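Local coordinates for putative surface anchored protein (PDB 4NI6) that probably forms part of the Ig-like repeat shaft of a clostridial cell-surface adhesin, stabilised by an autocatalytically formed internal Thr-Gln ester bond, at residues K4-D10 against D32-D38; E46-T51 against E102-E108. The contacts are given in a common frame with arbitrary orientation. Where two conformers were deposited one is given. Numbering follows the deposited sequence.

Contact 1: residues K4-D10 against D32-D38; sequences KTTVAAD and DVKDTID
Val7 lays its CG2 on Val33 CG1 at 3.8 Å, on the buried face shared with Thr5, Ala9, Asp35 and Ile37. Strands 4-9 and 32-38 run antiparallel, 4.6 Å apart at closest axis approach and 160° between their directions. Thr5-Ile37, Val7-Asp35 and Ala9-Val33 are non-hydrogen-bonded pairs. Lys4-Asp38, Thr6-Thr36 and Ala8-Lys34 are hydrogen-bonded pairs, each closed by two N-H...O hydrogen bonds: Lys4 N-Asp38 O, Thr6 N-Thr36 O, Thr36 N-Thr6 O and Ala8 N-Lys34 O at 2.9 Å, Asp38 N-Lys4 O at 2.8 Å, Lys34 N-Ala8 O at 3.0 Å. This ladder carries the internal ester cross-link of the Ig-like domain: Thr5 OG1 (chi1 p) is covalently joined to Gln135 CD on strand 121-139. Asp35, chi1 t, brings OD2 to 3.5 Å from Thr5 CB. On the other face, water 1 joins Thr6 OG1 (2.8 Å), Thr36 O (3.1 Å) and Asp38 OD2 (2.7 Å). Lys4 NZ makes a long salt bridge to Asp38 OD2 (3.9 Å), while Asp38 OD1 accepts a hydrogen bond from Gln82 NE2. Asp10 leaves the strand with positive phi (54°). Asp10 N hydrogen-bonds Asp32 O at 2.9 Å, and its OD1 accepts from Asp32 N at 2.6 Å.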
ATOM      1  N   LYS A   4      -4.357  -5.921   5.274  1.00 12.78           N
ATOM      2  CA  LYS A   4      -3.488  -6.741   4.417  1.00 12.53           C
ATOM      3  C   LYS A   4      -3.446  -6.097   3.046  1.00 11.44           C
ATOM      4  O   LYS A   4      -4.412  -5.474   2.618  1.00 14.24           O
ATOM      5  CB  LYS A   4      -4.089  -8.139   4.266  1.00 19.69           C
ATOM      6  CG  LYS A   4      -4.095  -8.948   5.552  1.00 22.96           C
ATOM      7  CD  LYS A   4      -5.090 -10.099   5.505  1.00 29.78           C
ATOM      8  CE  LYS A   4      -4.824 -11.015   4.322  1.00 48.38           C
ATOM      9  NZ  LYS A   4      -5.678 -10.671   3.149  1.00 53.86           N
ATOM     10  N   THR A   5      -2.314  -6.200   2.358  1.00 11.34           N
ATOM     11  CA  THR A   5      -2.149  -5.509   1.066  1.00 11.70           C
ATOM     12  C   THR A   5      -1.476  -6.395   0.029  1.00 10.78           C
ATOM     13  O   THR A   5      -0.693  -7.263   0.379  1.00 13.59           O
ATOM     14  CB  THR A   5      -1.337  -4.216   1.246  1.00 11.20           C
ATOM     15  OG1 THR A   5       0.011  -4.576   1.607  1.00 10.94           O
ATOM     16  CG2 THR A   5      -1.895  -3.300   2.331  1.00 12.21           C
ATOM     17  N   THR A   6      -1.883  -6.194  -1.216  1.00 10.24           N
ATOM     18  CA  THR A   6      -1.286  -6.887  -2.348  1.00  9.64           C
ATOM     19  C   THR A   6      -0.987  -5.867  -3.444  1.00  9.12           C
ATOM     20  O   THR A   6      -1.895  -5.260  -4.013  1.00  9.49           O
ATOM     21  CB  THR A   6      -2.242  -7.953  -2.900  1.00 11.68           C
ATOM     22  OG1 THR A   6      -2.710  -8.787  -1.827  1.00 17.04           O
ATOM     23  CG2 THR A   6      -1.542  -8.830  -3.922  1.00 14.73           C
ATOM     24  N   VAL A   7       0.292  -5.727  -3.789  1.00  9.04           N
ATOM     25  CA  VAL A   7       0.679  -4.868  -4.900  1.00  8.88           C
ATOM     26  C   VAL A   7       0.459  -5.558  -6.234  1.00  8.32           C
ATOM     27  O   VAL A   7       0.520  -6.770  -6.328  1.00 10.26           O
ATOM     28  CB  VAL A   7       2.157  -4.420  -4.748  1.00  9.14           C
ATOM     29  CG1 VAL A   7       3.138  -5.571  -4.967  1.00 10.36           C
ATOM     30  CG2 VAL A   7       2.490  -3.237  -5.640  1.00 10.67           C
ATOM     31  N   ALA A   8       0.189  -4.759  -7.262  1.00  9.04           N
ATOM     32  CA  ALA A   8       0.192  -5.245  -8.645  1.00 10.33           C
ATOM     33  C   ALA A   8       1.081  -4.319  -9.441  1.00 10.34           C
ATOM     34  O   ALA A   8       0.941  -3.086  -9.398  1.00 11.27           O
ATOM     35  CB  ALA A   8      -1.207  -5.240  -9.223  1.00 12.02           C
ATOM     36  N   ALA A   9       1.996  -4.921 -10.197  1.00 10.05           N
ATOM     37  CA  ALA A   9       2.941  -4.181 -11.023  1.00 10.85           C
ATOM     38  C   ALA A   9       2.690  -4.583 -12.475  1.00 12.50           C
ATOM     39  O   ALA A   9       2.840  -5.759 -12.845  1.00 13.59           O
ATOM     40  CB  ALA A   9       4.349  -4.558 -10.610  1.00 13.13           C
ATOM     41  N   ASP A  10       2.101  -3.673 -13.243  1.00 14.91           N
ATOM     42  CA  ASP A  10       1.617  -4.023 -14.582  1.00 17.60           C
ATOM     43  C   ASP A  10       0.674  -5.251 -14.521  1.00 15.64           C
ATOM     44  O   ASP A  10       0.627  -6.062 -15.426  1.00 18.28           O
ATOM     45  CB  ASP A  10       2.789  -4.197 -15.557  1.00 22.72           C
ATOM     46  CG  ASP A  10       3.566  -2.805 -15.784  1.00 63.48           C
ATOM     47  OD1 ASP A  10       2.911  -1.533 -15.613  1.00105.42           O
ATOM     48  OD2 ASP A  10       4.730  -3.034 -16.407  1.00 47.26           O
ATOM     49  N   ASP A  32       3.117   0.491 -14.074  1.00 18.31           N
ATOM     50  CA  ASP A  32       1.862   0.861 -13.396  1.00 15.61           C
ATOM     51  C   ASP A  32       1.738   0.129 -12.073  1.00 11.20           C
ATOM     52  O   ASP A  32       1.797  -1.095 -12.038  1.00 13.54           O
ATOM     53  CB  ASP A  32       0.661   0.556 -14.290  1.00 21.30           C
ATOM     54  CG  ASP A  32       0.748   1.241 -15.641  1.00 27.58           C
ATOM     55  OD1 ASP A  32       1.478   2.251 -15.776  1.00 36.31           O
ATOM     56  OD2 ASP A  32       0.100   0.745 -16.582  1.00 43.19           O
ATOM     57  N   VAL A  33       1.640   0.875 -10.979  1.00 10.16           N
ATOM     58  CA  VAL A  33       1.672   0.244  -9.661  1.00  9.59           C
ATOM     59  C   VAL A  33       0.356   0.534  -8.954  1.00  9.23           C
ATOM     60  O   VAL A  33      -0.034   1.688  -8.809  1.00 10.37           O
ATOM     61  CB  VAL A  33       2.822   0.787  -8.796  1.00 10.36           C
ATOM     62  CG1 VAL A  33       2.844   0.117  -7.415  1.00 12.03           C
ATOM     63  CG2 VAL A  33       4.153   0.572  -9.501  1.00 11.71           C
ATOM     64  N   LYS A  34      -0.351  -0.533  -8.624  1.00  8.41           N
ATOM     65  CA  LYS A  34      -1.624  -0.438  -7.916  1.00  8.89           C
ATOM     66  C   LYS A  34      -1.522  -1.288  -6.657  1.00  8.94           C
ATOM     67  O   LYS A  34      -0.601  -2.100  -6.490  1.00 11.61           O
ATOM     68  CB  LYS A  34      -2.771  -0.979  -8.783  1.00 13.96           C
ATOM     69  CG  LYS A  34      -3.076  -0.167 -10.022  1.00 16.94           C
ATOM     70  CD  LYS A  34      -4.196  -0.808 -10.820  1.00 29.37           C
ATOM     71  CE  LYS A  34      -4.103  -0.436 -12.292  1.00 43.34           C
ATOM     72  NZ  LYS A  34      -5.441  -0.409 -12.943  1.00 65.83           N
ATOM     73  N   ASP A  35      -2.365  -1.005  -5.671  1.00  9.18           N
ATOM     74  CA  ASP A  35      -2.351  -1.781  -4.440  1.00  8.89           C
ATOM     75  C   ASP A  35      -3.788  -2.068  -4.005  1.00  8.65           C
ATOM     76  O   ASP A  35      -4.662  -1.196  -4.127  1.00  9.70           O
ATOM     77  CB  ASP A  35      -1.669  -0.972  -3.328  1.00  8.92           C
ATOM     78  CG  ASP A  35      -1.245  -1.819  -2.138  1.00  8.74           C
ATOM     79  OD1 ASP A  35      -0.507  -2.810  -2.386  1.00  8.94           O
ATOM     80  OD2 ASP A  35      -1.564  -1.487  -0.968  1.00  9.55           O
ATOM     81  N   THR A  36      -4.025  -3.320  -3.661  1.00  9.14           N
ATOM     82  CA  THR A  36      -5.313  -3.734  -3.082  1.00  9.29           C
ATOM     83  C   THR A  36      -5.184  -3.863  -1.570  1.00  9.82           C
ATOM     84  O   THR A  36      -4.228  -4.461  -1.065  1.00 11.56           O
ATOM     85  CB  THR A  36      -5.745  -5.069  -3.688  1.00 11.81           C
ATOM     86  OG1 THR A  36      -5.862  -4.886  -5.104  1.00 14.33           O
ATOM     87  CG2 THR A  36      -7.064  -5.519  -3.178  1.00 15.06           C
ATOM     88  N   ILE A  37      -6.138  -3.277  -0.837  1.00 10.29           N
ATOM     89  CA  ILE A  37      -6.118  -3.213   0.638  1.00 10.30           C
ATOM     90  C   ILE A  37      -7.346  -3.932   1.206  1.00 10.50           C
ATOM     91  O   ILE A  37      -8.486  -3.532   0.917  1.00 11.07           O
ATOM     92  CB  ILE A  37      -6.117  -1.740   1.134  1.00  9.79           C
ATOM     93  CG1 ILE A  37      -4.984  -0.889   0.514  1.00 11.14           C
ATOM     94  CG2 ILE A  37      -6.035  -1.707   2.665  1.00 11.30           C
ATOM     95  CD1 ILE A  37      -5.348  -0.210  -0.790  1.00 11.67           C
ATOM     96  N   ASP A  38      -7.089  -5.083   1.814  1.00 10.72           N
ATOM     97  CA  ASP A  38      -8.135  -5.798   2.544  1.00 11.17           C
ATOM     98  C   ASP A  38      -8.127  -5.388   4.001  1.00 11.43           C
ATOM     99  O   ASP A  38      -7.139  -5.575   4.701  1.00 14.16           O
ATOM    100  CB  ASP A  38      -7.893  -7.294   2.422  1.00 13.46           C
ATOM    101  CG  ASP A  38      -8.013  -7.777   0.992  1.00 14.63           C
ATOM    102  OD1 ASP A  38      -9.048  -7.486   0.357  1.00 16.49           O
ATOM    103  OD2 ASP A  38      -7.006  -8.268   0.435  1.00 18.94           O
TER
HETATM  104  O   HOH W   1      -4.576  -7.395  -0.213  1.00 23.59           O

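Contact 2: residues E46-T51 against E102-E108; sequences EKYNLT and ENAESVE
Glu102 starts segment 102-108, with strand 102-106 antiparallel to strand 47-51. Their axes approach to 4.3 Å at 154°. The Glu102 side chain, chi1 and chi2 both m, places OE2 3.5 Å from Leu50 CD1. Asn103 and Thr51 form a hydrogen-bonded pair: Thr51 N to Asn103 O and Asn103 N to Thr51 O are both 2.9 Å. Ala104 faces Leu50 in a non-hydrogen-bonded pair with CA atoms 4.5 Å apart. Ala104 CB lies 4.2 Å from both Leu50 CD1 and Tyr48 CD2, on the buried side of the sheet. Glu105 forms the next hydrogen-bonded pair, with Asn49 N to Glu105 O at 2.8 Å and Glu105 N to Asn49 O at 3.0 Å. Ser106 and Tyr48 form a non-hydrogen-bonded pair, CA to CA 4.1 Å, whose side chains diverge. Ser106 CB makes an off-centre CH-pi contact with the Tyr48 ring, 4.1 Å from the centroid. Ser106 OG, chi1 p, donates a hydrogen bond to Glu108 O at 2.7 Å as the chain turns a corner at Val107 and Glu108. Val107 has phi/psi of -72/-40°, yet its N still donates a hydrogen bond to Lys47 O at 2.9 Å. At Glu108, water 2 bridges the corner: it accepts from Glu108 N (2.9 Å) and donates to Lys47 O (2.8 Å) and Glu46 OE1 (2.8 Å). The pairing belongs to the larger sheet of the Ig-like domain. Tyr48 OH is hydrogen-bonded to Gln123 OE1 and Val43 N. Strand 47-57 lies between strands 63-74 and 97-106, and strand 97-106 in turn pairs with strand 121-139.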
ATOM      1  N   GLU A  46     -17.820   4.612   8.128  1.00 10.10           N
ATOM      2  CA  GLU A  46     -16.965   5.733   8.459  1.00  9.47           C
ATOM      3  C   GLU A  46     -15.932   6.000   7.348  1.00  9.49           C
ATOM      4  O   GLU A  46     -15.376   5.044   6.752  1.00  9.69           O
ATOM      5  CB  GLU A  46     -16.226   5.494   9.793  1.00 10.24           C
ATOM      6  CG  GLU A  46     -17.123   5.615  11.009  1.00 10.65           C
ATOM      7  CD  GLU A  46     -17.636   7.013  11.240  1.00 11.83           C
ATOM      8  OE1 GLU A  46     -16.987   8.034  10.963  1.00 11.93           O
ATOM      9  OE2 GLU A  46     -18.586   7.068  12.012  1.00 20.68           O
ATOM     10  N   LYS A  47     -15.608   7.270   7.149  1.00  9.10           N
ATOM     11  CA  LYS A  47     -14.572   7.675   6.180  0.50  9.86           C
ATOM     12  C   LYS A  47     -13.190   7.637   6.812  1.00  9.68           C
ATOM     13  O   LYS A  47     -13.017   7.977   8.014  1.00  9.58           O
ATOM     14  CB  LYS A  47     -14.842   9.098   5.695  0.50 11.25           C
ATOM     15  CG  LYS A  47     -16.086   9.235   4.840  0.50 11.24           C
ATOM     16  CD  LYS A  47     -16.187  10.559   4.097  0.50 19.19           C
ATOM     17  CE  LYS A  47     -16.254  11.750   5.044  0.50 26.64           C
ATOM     18  NZ  LYS A  47     -16.683  13.002   4.356  0.50 32.27           N
ATOM     19  N   TYR A  48     -12.210   7.267   5.979  1.00  9.29           N
ATOM     20  CA  TYR A  48     -10.786   7.203   6.348  1.00  8.64           C
ATOM     21  C   TYR A  48      -9.954   7.905   5.293  1.00  9.16           C
ATOM     22  O   TYR A  48     -10.322   7.887   4.121  1.00 10.28           O
ATOM     23  CB  TYR A  48     -10.299   5.747   6.458  1.00  9.80           C
ATOM     24  CG  TYR A  48     -10.914   4.993   7.620  1.00  9.79           C
ATOM     25  CD1 TYR A  48     -12.231   4.513   7.553  1.00  9.59           C
ATOM     26  CD2 TYR A  48     -10.160   4.699   8.738  1.00  9.59           C
ATOM     27  CE1 TYR A  48     -12.824   3.874   8.646  1.00  9.35           C
ATOM     28  CE2 TYR A  48     -10.738   4.081   9.836  1.00 10.29           C
ATOM     29  CZ  TYR A  48     -12.054   3.638   9.758  1.00 10.06           C
ATOM     30  OH  TYR A  48     -12.686   3.054  10.855  1.00 12.13           O
ATOM     31  N   ASN A  49      -8.913   8.592   5.745  1.00  9.42           N
ATOM     32  CA  ASN A  49      -7.873   9.071   4.852  1.00  9.76           C
ATOM     33  C   ASN A  49      -6.896   7.908   4.644  1.00 10.42           C
ATOM     34  O   ASN A  49      -6.227   7.482   5.585  1.00 11.65           O
ATOM     35  CB  ASN A  49      -7.091  10.203   5.538  1.00 11.19           C
ATOM     36  CG  ASN A  49      -7.966  11.251   6.267  1.00 14.00           C
ATOM     37  OD1 ASN A  49      -7.717  11.600   7.446  1.00 20.15           O
ATOM     38  ND2 ASN A  49      -8.888  11.851   5.554  1.00 12.46           N
ATOM     39  N   LEU A  50      -6.759   7.436   3.396  1.00  9.62           N
ATOM     40  CA  LEU A  50      -5.846   6.331   3.070  1.00  8.97           C
ATOM     41  C   LEU A  50      -4.619   6.904   2.382  1.00  9.09           C
ATOM     42  O   LEU A  50      -4.744   7.481   1.292  1.00  9.78           O
ATOM     43  CB  LEU A  50      -6.553   5.324   2.172  1.00 10.09           C
ATOM     44  CG  LEU A  50      -5.666   4.134   1.759  1.00  9.60           C
ATOM     45  CD1 LEU A  50      -5.301   3.264   2.948  1.00 10.52           C
ATOM     46  CD2 LEU A  50      -6.309   3.298   0.663  1.00 11.62           C
ATOM     47  N   THR A  51      -3.486   6.801   3.041  1.00  9.21           N
ATOM     48  CA  THR A  51      -2.208   7.206   2.407  1.00  8.83           C
ATOM     49  C   THR A  51      -1.386   5.988   2.061  1.00  8.26           C
ATOM     50  O   THR A  51      -1.045   5.179   2.905  1.00  9.30           O
ATOM     51  CB  THR A  51      -1.382   8.094   3.348  1.00 10.16           C
ATOM     52  OG1 THR A  51      -2.112   9.290   3.630  1.00 10.75           O
ATOM     53  CG2 THR A  51      -0.015   8.463   2.704  1.00 11.46           C
ATOM     54  N   GLU A 102       0.773   1.270   3.582  1.00  9.41           N
ATOM     55  CA  GLU A 102      -0.584   1.852   3.642  1.00  9.69           C
ATOM     56  C   GLU A 102      -0.917   2.254   5.075  1.00 10.14           C
ATOM     57  O   GLU A 102      -0.523   1.566   6.014  1.00 11.37           O
ATOM     58  CB  GLU A 102      -1.618   0.825   3.204  1.00  9.74           C
ATOM     59  CG  GLU A 102      -1.559   0.426   1.746  1.00  9.16           C
ATOM     60  CD  GLU A 102      -2.049   1.471   0.744  1.00  9.34           C
ATOM     61  OE1 GLU A 102      -1.969   1.188  -0.491  1.00 10.31           O
ATOM     62  OE2 GLU A 102      -2.373   2.606   1.119  1.00  9.44           O
ATOM     63  N   ASN A 103      -1.534   3.418   5.201  1.00  9.15           N
ATOM     64  CA  ASN A 103      -1.958   3.956   6.486  1.00 10.08           C
ATOM     65  C   ASN A 103      -3.368   4.498   6.317  1.00 10.30           C
ATOM     66  O   ASN A 103      -3.613   5.417   5.538  1.00 11.79           O
ATOM     67  CB  ASN A 103      -1.025   5.069   6.846  1.00 12.26           C
ATOM     68  CG  ASN A 103      -1.270   5.607   8.233  1.00 18.49           C
ATOM     69  OD1 ASN A 103      -0.576   5.253   9.181  1.00 30.18           O
ATOM     70  ND2 ASN A 103      -2.287   6.442   8.366  1.00 24.58           N
ATOM     71  N   ALA A 104      -4.292   3.967   7.123  1.00 10.46           N
ATOM     72  CA  ALA A 104      -5.697   4.433   7.115  1.00 10.18           C
ATOM     73  C   ALA A 104      -5.979   5.126   8.444  1.00  9.59           C
ATOM     74  O   ALA A 104      -5.804   4.533   9.506  1.00 11.70           O
ATOM     75  CB  ALA A 104      -6.649   3.258   6.978  1.00 11.20           C
ATOM     76  N   GLU A 105      -6.378   6.380   8.366  1.00  9.56           N
ATOM     77  CA  GLU A 105      -6.694   7.153   9.559  1.00 10.01           C
ATOM     78  C   GLU A 105      -8.145   7.634   9.463  1.00  9.89           C
ATOM     79  O   GLU A 105      -8.522   8.306   8.505  1.00 10.24           O
ATOM     80  CB  GLU A 105      -5.783   8.371   9.640  1.00 11.09           C
ATOM     81  CG  GLU A 105      -6.088   9.299  10.822  1.00 12.60           C
ATOM     82  CD  GLU A 105      -5.436  10.651  10.654  1.00 14.00           C
ATOM     83  OE1 GLU A 105      -5.594  11.288   9.585  1.00 16.61           O
ATOM     84  OE2 GLU A 105      -4.747  11.073  11.594  1.00 25.83           O
ATOM     85  N   SER A 106      -8.961   7.384  10.489  1.00  9.85           N
ATOM     86  CA  SER A 106     -10.360   7.821  10.384  1.00 10.66           C
ATOM     87  C   SER A 106     -10.448   9.343  10.324  1.00  9.75           C
ATOM     88  O   SER A 106      -9.628  10.049  10.927  1.00 10.71           O
ATOM     89  CB  SER A 106     -11.209   7.248  11.516  1.00 10.57           C
ATOM     90  OG  SER A 106     -10.800   7.731  12.801  1.00 12.09           O
ATOM     91  N   VAL A 107     -11.477   9.843   9.626  1.00 10.17           N
ATOM     92  CA  VAL A 107     -11.729  11.266   9.558  1.00 10.86           C
ATOM     93  C   VAL A 107     -12.265  11.804  10.900  1.00 11.30           C
ATOM     94  O   VAL A 107     -11.867  12.882  11.351  1.00 13.80           O
ATOM     95  CB  VAL A 107     -12.718  11.597   8.421  1.00 10.70           C
ATOM     96  CG1 VAL A 107     -13.132  13.064   8.454  1.00 11.77           C
ATOM     97  CG2 VAL A 107     -12.089  11.254   7.065  1.00 10.98           C
ATOM     98  N   GLU A 108     -13.144  11.020  11.516  1.00 11.40           N
ATOM     99  CA  GLU A 108     -13.757  11.361  12.804  0.50 13.84           C
ATOM    100  C   GLU A 108     -12.984  10.744  13.965  1.00 14.07           C
ATOM    101  O   GLU A 108     -12.298   9.729  13.803  1.00 15.05           O
ATOM    102  CB  GLU A 108     -15.201  10.863  12.825  0.50 15.34           C
ATOM    103  CG  GLU A 108     -16.038  11.324  11.649  0.50 17.12           C
ATOM    104  CD  GLU A 108     -16.347  12.802  11.697  0.50 16.85           C
ATOM    105  OE1 GLU A 108     -16.742  13.351  10.648  0.50 21.85           O
ATOM    106  OE2 GLU A 108     -16.256  13.396  12.795  0.50 18.11           O
TER
HETATM  107  O   HOH W   2     -14.279   8.611  10.402  1.00 12.25           O

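Both contacts are antiparallel strand pairs, each with one buried and one more open face, but they belong to different sheets of the same Ig-like domain. Contact 1 lies nearer the centre of the chain and carries the ester cross-link. Contact 2 lies farther out and ends in a water-bridged corner. The inward face of contact 1 mixes apolar side chains with Asp35 and the cross-linked Thr5; that of contact 2 packs Tyr48, Leu50 and Ala104. Their centres are 18 Å apart, yet their buried faces touch. Ile37 CD1 meets Leu50 CD2 at 3.9 Å, and Thr5 CG2 meets Glu102 CG at 3.8 Å. Asp35 OD2 and Glu102 OE1 are only 2.7 Å apart, a close pair of acidic groups beside the cross-link.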